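Long-range contacts in cell division control protein 45 cdc45 putative (Entamoeba histolytica, PDB 6CC2), which is a putative Cdc45 replication factor, probably acting, as in other eukaryotes, with the MCM helicase and GINS at the replication fork: residues A[30-35]-A[82-86]; A[58-62]-A[514-518]; A[24-30]-A[52-58]. All coordinates share one frame; numbering follows the deposited sequence. Where two conformers were deposited one is given.

In the fold
Strand 24-29 opens contact 3 and runs into Ser30, which also begins contact 1. After helix 33-48, strand 53-57 closes contact 3 beside its predecessor, and Val58 passes directly into contact 2. Helix 61-71 then leads to strand 77-83, whose C-terminal end closes contact 1. Contact 2, opened at 58-62, closes only after 451 intervening residues, when 514-518 returns. Contact 1 therefore crosses both of the others, whereas contacts 3 and 2 follow in series. Centres about 11 Å apart (contacts 1 and 3) and 12 Å apart (contacts 1 and 2) show how closely they meet. Together they join three neighbouring parallel strands and tie that sheet to the C-terminal mixed sheet.

Contact 1. Residues A[30-35]-A[82-86]; sequences SPTVDA and FIDCA
Ser30 sets its hydroxymethyl group beside the carbonyl of Ile83 and against Asp84, with Ser30 OG 3.2 Å from Asp84 CB. The same residue grips Ile83 O twice: Ser30 OG donates at 2.9 Å, in the carbonyl plane and on a lone pair, while Ser30 N reaches Ile83 O at 3.3 Å with a nearly straight N-H (164°). Two donors from one residue thus fix the carbonyl where strand 77-83 ends. Beyond it, Thr32 OG1 meets Asp84 OD2 at 3.1 Å, on the carboxylate's anti lone pair, the two side chains crossing at about a right angle. With chi1 at 73°, Thr32 OG1 also faces back to its own chain and accepts from Ala35 N at 2.9 Å. Thr32 is thus the N-cap of helix 33-48 and at the same time a hydrogen-bond donor to Asp84. A water donates to both Asp34 OD2 and Asp84 OD2, bridging the two carboxylates. Their other oxygens have partners too, Ser181 and Gly183 for Asp34 and Ser108 for Asp84. Next to these polar groups, Ala35 CB packs on Ile83 CG2 at 3.7 Å. An aspartate just past a parallel strand, facing one in a helix's first turn, is reminiscent of the acidic cleft of RecJ-like DHH phosphoesterases, to which Cdc45 is related; here water, not metal, joins the carboxylates, and no catalytic role is implied.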
loop_
_atom_site.group_PDB
_atom_site.type_symbol
_atom_site.label_atom_id
_atom_site.label_comp_id
_atom_site.label_asym_id
_atom_site.label_seq_id
_atom_site.Cartn_x
_atom_site.Cartn_y
_atom_site.Cartn_z
ATOM N N SER A 30 4.363 4.355 9.552
ATOM C CA SER A 30 5.008 3.994 8.289
ATOM C C SER A 30 4.056 4.229 7.111
ATOM O O SER A 30 2.848 4.368 7.296
ATOM C CB SER A 30 5.474 2.558 8.372
ATOM O OG SER A 30 4.382 1.680 8.464
ATOM N N PRO A 31 4.585 4.290 5.878
ATOM C CA PRO A 31 3.781 4.815 4.746
ATOM C C PRO A 31 2.883 3.785 4.069
ATOM O O PRO A 31 3.076 3.392 2.915
ATOM C CB PRO A 31 4.847 5.342 3.783
ATOM C CG PRO A 31 6.188 5.069 4.412
ATOM C CD PRO A 31 6.005 4.111 5.517
ATOM N N THR A 32 1.858 3.330 4.790
ATOM C CA THR A 32 0.802 2.509 4.192
ATOM C C THR A 32 -0.548 3.089 4.579
ATOM O O THR A 32 -0.680 3.738 5.615
ATOM C CB THR A 32 0.880 1.036 4.658
ATOM O OG1 THR A 32 0.446 0.900 5.990
ATOM C CG2 THR A 32 2.323 0.486 4.512
ATOM N N VAL A 33 -1.549 2.860 3.737
ATOM C CA VAL A 33 -2.893 3.331 4.067
ATOM C C VAL A 33 -3.388 2.642 5.324
ATOM O O VAL A 33 -4.068 3.254 6.159
ATOM C CB VAL A 33 -3.840 3.094 2.879
ATOM C CG1 VAL A 33 -5.278 3.429 3.286
ATOM C CG2 VAL A 33 -3.409 3.931 1.670
ATOM N N ASP A 34 -3.088 1.344 5.468
ATOM C CA ASP A 34 -3.448 0.605 6.691
ATOM C C ASP A 34 -2.888 1.282 7.933
ATOM O O ASP A 34 -3.567 1.387 8.964
ATOM C CB ASP A 34 -2.932 -0.832 6.564
ATOM C CG ASP A 34 -3.557 -1.797 7.559
ATOM O OD1 ASP A 34 -4.663 -1.554 8.108
ATOM O OD2 ASP A 34 -2.925 -2.855 7.764
ATOM N N ALA A 35 -1.650 1.756 7.865
ATOM C CA ALA A 35 -1.069 2.458 8.998
ATOM C C ALA A 35 -1.830 3.742 9.310
ATOM O O ALA A 35 -2.049 4.052 10.485
ATOM C CB ALA A 35 0.408 2.763 8.741
ATOM N N PHE A 82 4.584 2.338 17.500
ATOM C CA PHE A 82 5.163 2.115 16.183
ATOM C C PHE A 82 4.125 1.358 15.367
ATOM O O PHE A 82 3.692 0.260 15.763
ATOM C CB PHE A 82 6.464 1.326 16.289
ATOM C CG PHE A 82 7.538 2.016 17.103
ATOM C CD1 PHE A 82 7.708 3.391 17.044
ATOM C CD2 PHE A 82 8.361 1.287 17.930
ATOM C CE1 PHE A 82 8.696 4.026 17.785
ATOM C CE2 PHE A 82 9.358 1.914 18.674
ATOM C CZ PHE A 82 9.525 3.293 18.599
ATOM N N ILE A 83 3.695 1.957 14.253
ATOM C CA ILE A 83 2.588 1.424 13.454
ATOM C C ILE A 83 3.112 0.901 12.117
ATOM O O ILE A 83 3.646 1.664 11.302
ATOM C CB ILE A 83 1.501 2.493 13.251
ATOM C CG1 ILE A 83 0.941 2.928 14.609
ATOM C CG2 ILE A 83 0.395 1.975 12.338
ATOM C CD1 ILE A 83 -0.057 4.075 14.533
ATOM N N ASP A 84 2.907 -0.405 11.904
ATOM C CA ASP A 84 3.267 -1.144 10.673
ATOM C C ASP A 84 4.768 -1.122 10.420
ATOM O O ASP A 84 5.228 -1.275 9.301
ATOM C CB ASP A 84 2.485 -0.661 9.448
ATOM C CG ASP A 84 1.920 -1.833 8.606
ATOM O OD1 ASP A 84 2.058 -3.006 9.027
ATOM O OD2 ASP A 84 1.327 -1.586 7.528
ATOM N N CYS A 85 5.549 -0.962 11.483
ATOM C CA CYS A 85 6.990 -1.115 11.441
ATOM C C CYS A 85 7.466 -1.509 12.835
ATOM O O CYS A 85 6.695 -1.481 13.799
ATOM C CB CYS A 85 7.682 0.170 10.983
ATOM S SG CYS A 85 7.402 1.608 12.055
ATOM N N ALA A 86 8.733 -1.916 12.905
ATOM C CA ALA A 86 9.497 -2.165 14.117
ATOM C C ALA A 86 9.281 -3.539 14.729
ATOM O O ALA A 86 10.138 -4.020 15.475
ATOM C CB ALA A 86 9.187 -1.116 15.190
HETATM O O HOH W 1 -0.679 -3.119 6.343
#

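Contact 2. Residues A[58-62]-A[514-518]; sequences VNNYE and QKSFD
Phe517 contributes the largest share of the buried surface, its ring pushed in between the backbone of 58-60 and the ring of Tyr61. Its CE1 corner stands over the centre of the Tyr61 ring, 3.6 Å from Tyr61 CZ. With the planes at 82° and the centroids 4.8 Å apart, this is a T-shaped pair in which Phe517 supplies the edge and Tyr61 the face. One face of Phe517 receives Asn60 CA, offset toward the rim and 3.8 Å from the ring centroid, a CH-pi contact. In the plane of the same ring, Val58 O lies at its edge, 3.5 Å from Phe517 CE2. Face and rim are therefore both engaged, which limits how the ring can turn. Lys515 comes next, and it works through its backbone carbonyl and its aliphatic chain. Asn60 ND2 donates to Lys515 O at 2.9 Å with an N-H angle of 164°. The acceptor lies close to the amide plane of Asn60, but the donor stands above the carbonyl plane of Lys515. Folding of Asn60 CG between its backbone N and carbonyl carbon (chi1 57°) lets one amide serve two roles, because OD1 caps helix 61-71 at Thr63 N while ND2 reaches across. The Lys515 chain crosses Glu62 at about a right angle, Lys515 CD lying 3.3 Å from Glu62 OE2, yet Lys515 NZ remains 4.3 Å from that oxygen, too far for a salt bridge. The contact sets the turn between strands 514-515 and 519-525, at the edge of the mixed sheet, against the loop from strand 53-57 to helix 61-71, while Tyr61 OH continues inward to Ala86 N beyond strand 77-83.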
loop_
_atom_site.group_PDB
_atom_site.type_symbol
_atom_site.label_atom_id
_atom_site.label_comp_id
_atom_site.label_asym_id
_atom_site.label_seq_id
_atom_site.Cartn_x
_atom_site.Cartn_y
_atom_site.Cartn_z
ATOM N N VAL A 58 7.201 8.275 9.457
ATOM C CA VAL A 58 8.566 7.781 9.255
ATOM C C VAL A 58 8.629 6.994 7.959
ATOM O O VAL A 58 7.749 6.174 7.680
ATOM C CB VAL A 58 9.053 6.906 10.429
ATOM C CG1 VAL A 58 9.228 7.770 11.676
ATOM C CG2 VAL A 58 8.088 5.729 10.684
ATOM N N ASN A 59 9.704 7.230 7.202
ATOM C CA ASN A 59 9.933 6.587 5.916
ATOM C C ASN A 59 10.973 5.469 5.971
ATOM O O ASN A 59 11.075 4.706 5.007
ATOM C CB ASN A 59 10.371 7.644 4.882
ATOM C CG ASN A 59 11.586 8.464 5.331
ATOM O OD1 ASN A 59 11.729 8.833 6.509
ATOM N ND2 ASN A 59 12.461 8.784 4.378
ATOM N N ASN A 60 11.742 5.371 7.055
ATOM C CA ASN A 60 12.752 4.329 7.224
ATOM C C ASN A 60 13.143 4.296 8.696
ATOM O O ASN A 60 12.719 5.143 9.490
ATOM C CB ASN A 60 13.952 4.569 6.306
ATOM C CG ASN A 60 14.585 5.924 6.525
ATOM O OD1 ASN A 60 15.007 6.261 7.654
ATOM N ND2 ASN A 60 14.689 6.717 5.447
ATOM N N TYR A 61 13.979 3.315 9.060
ATOM C CA TYR A 61 14.329 3.169 10.465
ATOM C C TYR A 61 15.354 4.189 10.932
ATOM O O TYR A 61 15.448 4.454 12.147
ATOM C CB TYR A 61 14.825 1.754 10.754
ATOM C CG TYR A 61 13.718 0.742 10.752
ATOM C CD1 TYR A 61 12.677 0.827 11.658
ATOM C CD2 TYR A 61 13.705 -0.303 9.852
ATOM C CE1 TYR A 61 11.651 -0.086 11.664
ATOM C CE2 TYR A 61 12.686 -1.238 9.846
ATOM C CZ TYR A 61 11.655 -1.130 10.768
ATOM O OH TYR A 61 10.616 -2.022 10.762
ATOM N N GLU A 62 16.129 4.769 10.015
ATOM C CA GLU A 62 17.042 5.833 10.396
ATOM C C GLU A 62 16.270 7.035 10.918
ATOM O O GLU A 62 16.652 7.642 11.930
ATOM C CB GLU A 62 17.915 6.234 9.206
ATOM C CG GLU A 62 18.683 5.091 8.573
ATOM C CD GLU A 62 19.600 5.565 7.458
ATOM O OE1 GLU A 62 20.061 6.727 7.518
ATOM O OE2 GLU A 62 19.854 4.778 6.521
ATOM N N GLN A 514 18.294 8.136 -1.132
ATOM C CA GLN A 514 17.043 7.963 -0.417
ATOM C C GLN A 514 16.877 6.480 -0.101
ATOM O O GLN A 514 17.324 5.615 -0.849
ATOM C CB GLN A 514 15.827 8.424 -1.232
ATOM C CG GLN A 514 15.937 9.794 -1.861
ATOM C CD GLN A 514 14.737 10.114 -2.739
ATOM O OE1 GLN A 514 13.745 9.379 -2.746
ATOM N NE2 GLN A 514 14.822 11.210 -3.482
ATOM N N LYS A 515 16.221 6.193 1.011
ATOM C CA LYS A 515 15.824 4.823 1.272
ATOM C C LYS A 515 14.491 4.848 1.997
ATOM O O LYS A 515 14.199 5.760 2.773
ATOM C CB LYS A 515 16.877 4.063 2.087
ATOM C CG LYS A 515 16.963 4.406 3.549
ATOM C CD LYS A 515 17.902 3.443 4.288
ATOM C CE LYS A 515 17.346 2.019 4.318
ATOM N NZ LYS A 515 18.207 1.086 5.100
ATOM N N SER A 516 13.681 3.857 1.700
ATOM C CA SER A 516 12.428 3.640 2.395
ATOM C C SER A 516 12.497 2.268 3.056
ATOM O O SER A 516 13.548 1.630 3.099
ATOM C CB SER A 516 11.254 3.749 1.429
ATOM O OG SER A 516 11.195 2.593 0.634
ATOM N N PHE A 517 11.360 1.786 3.524
ATOM C CA PHE A 517 11.319 0.431 4.075
ATOM C C PHE A 517 11.406 -0.645 2.976
ATOM O O PHE A 517 11.685 -1.801 3.301
ATOM C CB PHE A 517 10.046 0.236 4.889
ATOM C CG PHE A 517 10.000 1.061 6.129
ATOM C CD1 PHE A 517 10.759 0.718 7.256
ATOM C CD2 PHE A 517 9.196 2.195 6.212
ATOM C CE1 PHE A 517 10.722 1.464 8.387
ATOM C CE2 PHE A 517 9.159 2.955 7.367
ATOM C CZ PHE A 517 9.919 2.598 8.460
ATOM N N ASP A 518 11.142 -0.306 1.700
ATOM C CA ASP A 518 11.214 -1.315 0.645
ATOM C C ASP A 518 11.910 -0.848 -0.638
ATOM O O ASP A 518 11.765 -1.507 -1.688
ATOM C CB ASP A 518 9.796 -1.808 0.271
ATOM C CG ASP A 518 8.870 -0.671 -0.134
ATOM O OD1 ASP A 518 9.366 0.423 -0.478
ATOM O OD2 ASP A 518 7.643 -0.860 -0.094
#

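Contact 3. Residues A[24-30]-A[52-58]; sequences TIQLYVS and LHSAVPV. With EDO (1,2-ethanediol), chain J.
Leu52 meets Thr24 through side-chain carbons, its CB 3.8 Å from Thr24 CG2, and its carbonyl accepts from Ile25 N to begin the parallel pairing. At His53 the CB packs beside Ile25 and against Leu27 CD1, 3.9 Å away, while the imidazole extends past the edge of the pair. His53 NE2 donates at 3.0 Å to O2 of a 1,2-ethanediol, probably from the crystallisation liquor, which Tyr39 and Glu47 also bind; His53 ND1 is taken by Leu51 O. Ser54 turns to the other face, and its OG shares a water with Gln26 NE2. Both its backbone groups turn to strand 24-29 and straddle Gln26: Ser54 N donates to Ile25 O at 2.8 Å, and Ser54 O accepts from Leu27 N. The alternation continues through Val56 to Val58, six backbone bonds in all, with the strand axes at 27°. This is the parallel pair of a beta-alpha-beta unit whose connection is helix 33-48, and strand 53-57 is the outermost strand of the sheet. That helix and helix 374-385 pack against the face bearing His53, Ala55 and Pro57, where Ala55 touches Tyr39 and Phe378. Helix 61-71 covers the opposite face. There Val56 CB sits over one face of the Tyr28 ring, 4.1 Å from its centroid and 14° off the normal. The two methyls of Val56 divide the work: CG1, anti to the backbone N (chi1 -179°), follows the tyrosine, and CG2 touches Gln26 CG at 3.5 Å. Tyr28 OH donates to Gln26 OE1 at 2.7 Å, tying together the two side chains that Val56 touches. Pro57, paired with Val29, brings its ring to Trp374. Val58 CG1 finally reaches the edge of the Tyr28 ring at CD2, 3.8 Å away.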
loop_
_atom_site.group_PDB
_atom_site.type_symbol
_atom_site.label_atom_id
_atom_site.label_comp_id
_atom_site.label_asym_id
_atom_site.label_seq_id
_atom_site.Cartn_x
_atom_site.Cartn_y
_atom_site.Cartn_z
ATOM N N THR A 24 2.355 13.124 26.736
ATOM C CA THR A 24 1.746 12.919 25.427
ATOM C C THR A 24 2.118 11.557 24.833
ATOM O O THR A 24 3.029 10.868 25.295
ATOM C CB THR A 24 2.158 14.031 24.442
ATOM O OG1 THR A 24 3.534 13.855 24.085
ATOM C CG2 THR A 24 1.969 15.402 25.066
ATOM N N ILE A 25 1.374 11.181 23.802
ATOM C CA ILE A 25 1.567 9.930 23.071
ATOM C C ILE A 25 2.092 10.273 21.680
ATOM O O ILE A 25 1.538 11.134 20.992
ATOM C CB ILE A 25 0.259 9.122 22.969
ATOM C CG1 ILE A 25 -0.313 8.840 24.361
ATOM C CG2 ILE A 25 0.488 7.831 22.215
ATOM C CD1 ILE A 25 -1.779 8.437 24.323
ATOM N N GLN A 26 3.147 9.584 21.256
ATOM C CA GLN A 26 3.763 9.786 19.958
ATOM C C GLN A 26 3.527 8.530 19.134
ATOM O O GLN A 26 3.872 7.425 19.569
ATOM C CB GLN A 26 5.258 10.044 20.131
ATOM C CG GLN A 26 5.857 10.976 19.145
ATOM C CD GLN A 26 7.324 11.194 19.428
ATOM O OE1 GLN A 26 7.967 10.336 20.034
ATOM N NE2 GLN A 26 7.862 12.312 18.978
ATOM N N LEU A 27 2.941 8.688 17.943
ATOM C CA LEU A 27 2.657 7.556 17.080
ATOM C C LEU A 27 3.476 7.675 15.805
ATOM O O LEU A 27 3.311 8.635 15.051
ATOM C CB LEU A 27 1.156 7.485 16.749
ATOM C CG LEU A 27 0.264 7.299 17.981
ATOM C CD1 LEU A 27 -0.313 8.635 18.421
ATOM C CD2 LEU A 27 -0.819 6.283 17.715
ATOM N N TYR A 28 4.380 6.724 15.602
ATOM C CA TYR A 28 5.243 6.665 14.427
ATOM C C TYR A 28 4.544 5.824 13.357
ATOM O O TYR A 28 4.211 4.664 13.590
ATOM C CB TYR A 28 6.594 6.053 14.806
ATOM C CG TYR A 28 7.428 6.855 15.775
ATOM C CD1 TYR A 28 6.988 7.109 17.070
ATOM C CD2 TYR A 28 8.663 7.349 15.407
ATOM C CE1 TYR A 28 7.751 7.855 17.954
ATOM C CE2 TYR A 28 9.449 8.079 16.282
ATOM C CZ TYR A 28 8.982 8.335 17.555
ATOM O OH TYR A 28 9.763 9.064 18.417
ATOM N N VAL A 29 4.323 6.422 12.190
ATOM C CA VAL A 29 3.444 5.860 11.180
ATOM C C VAL A 29 4.264 5.599 9.928
ATOM O O VAL A 29 4.804 6.536 9.338
ATOM C CB VAL A 29 2.274 6.794 10.874
ATOM C CG1 VAL A 29 1.306 6.125 9.912
ATOM C CG2 VAL A 29 1.570 7.208 12.154
ATOM N N SER A 30 4.363 4.355 9.552
ATOM C CA SER A 30 5.008 3.994 8.289
ATOM C C SER A 30 4.056 4.229 7.111
ATOM O O SER A 30 2.848 4.368 7.296
ATOM C CB SER A 30 5.474 2.558 8.372
ATOM O OG SER A 30 4.382 1.680 8.464
ATOM N N LEU A 52 -3.558 13.728 24.808
ATOM C CA LEU A 52 -2.718 14.433 23.848
ATOM C C LEU A 52 -1.855 13.450 23.075
ATOM O O LEU A 52 -1.311 12.498 23.634
ATOM C CB LEU A 52 -1.844 15.447 24.577
ATOM C CG LEU A 52 -2.614 16.442 25.430
ATOM C CD1 LEU A 52 -1.662 17.439 26.080
ATOM C CD2 LEU A 52 -3.665 17.156 24.604
ATOM N N HIS A 53 -1.762 13.655 21.761
ATOM C CA HIS A 53 -1.021 12.726 20.923
ATOM C C HIS A 53 -0.530 13.477 19.697
ATOM O O HIS A 53 -1.029 14.546 19.358
ATOM C CB HIS A 53 -1.887 11.520 20.517
ATOM C CG HIS A 53 -3.134 11.885 19.775
ATOM N ND1 HIS A 53 -4.255 12.386 20.402
ATOM C CD2 HIS A 53 -3.441 11.814 18.454
ATOM C CE1 HIS A 53 -5.190 12.626 19.501
ATOM N NE2 HIS A 53 -4.723 12.285 18.314
ATOM N N SER A 54 0.473 12.895 19.044
ATOM C CA SER A 54 1.067 13.507 17.870
ATOM C C SER A 54 1.486 12.395 16.915
ATOM O O SER A 54 1.700 11.252 17.320
ATOM C CB SER A 54 2.260 14.386 18.230
ATOM O OG SER A 54 3.267 13.644 18.892
ATOM N N ALA A 55 1.576 12.741 15.635
ATOM C CA ALA A 55 1.976 11.794 14.614
ATOM C C ALA A 55 3.409 12.069 14.196
ATOM O O ALA A 55 3.810 13.219 14.050
ATOM C CB ALA A 55 1.052 11.887 13.395
ATOM N N VAL A 56 4.170 11.017 13.970
ATOM C CA VAL A 56 5.508 11.092 13.412
ATOM C C VAL A 56 5.553 10.207 12.177
ATOM O O VAL A 56 5.760 9.002 12.267
ATOM C CB VAL A 56 6.574 10.659 14.432
ATOM C CG1 VAL A 56 7.960 10.777 13.828
ATOM C CG2 VAL A 56 6.463 11.485 15.703
ATOM N N PRO A 57 5.364 10.775 10.999
ATOM C CA PRO A 57 5.471 9.954 9.770
ATOM C C PRO A 57 6.924 9.576 9.515
ATOM O O PRO A 57 7.779 10.445 9.373
ATOM C CB PRO A 57 4.914 10.864 8.673
ATOM C CG PRO A 57 4.102 11.905 9.394
ATOM C CD PRO A 57 4.856 12.130 10.698
ATOM N N VAL A 58 7.201 8.275 9.457
ATOM C CA VAL A 58 8.566 7.781 9.255
ATOM C C VAL A 58 8.629 6.994 7.959
ATOM O O VAL A 58 7.749 6.174 7.680
ATOM C CB VAL A 58 9.053 6.906 10.429
ATOM C CG1 VAL A 58 9.228 7.770 11.676
ATOM C CG2 VAL A 58 8.088 5.729 10.684
HETATM C C1 EDO J . -5.175 13.992 14.571
HETATM O O1 EDO J . -4.040 13.624 15.366
HETATM C C2 EDO J . -6.440 13.480 15.243
HETATM O O2 EDO J . -6.501 13.968 16.591
HETATM O O HOH W 2 6.004 14.450 17.950
#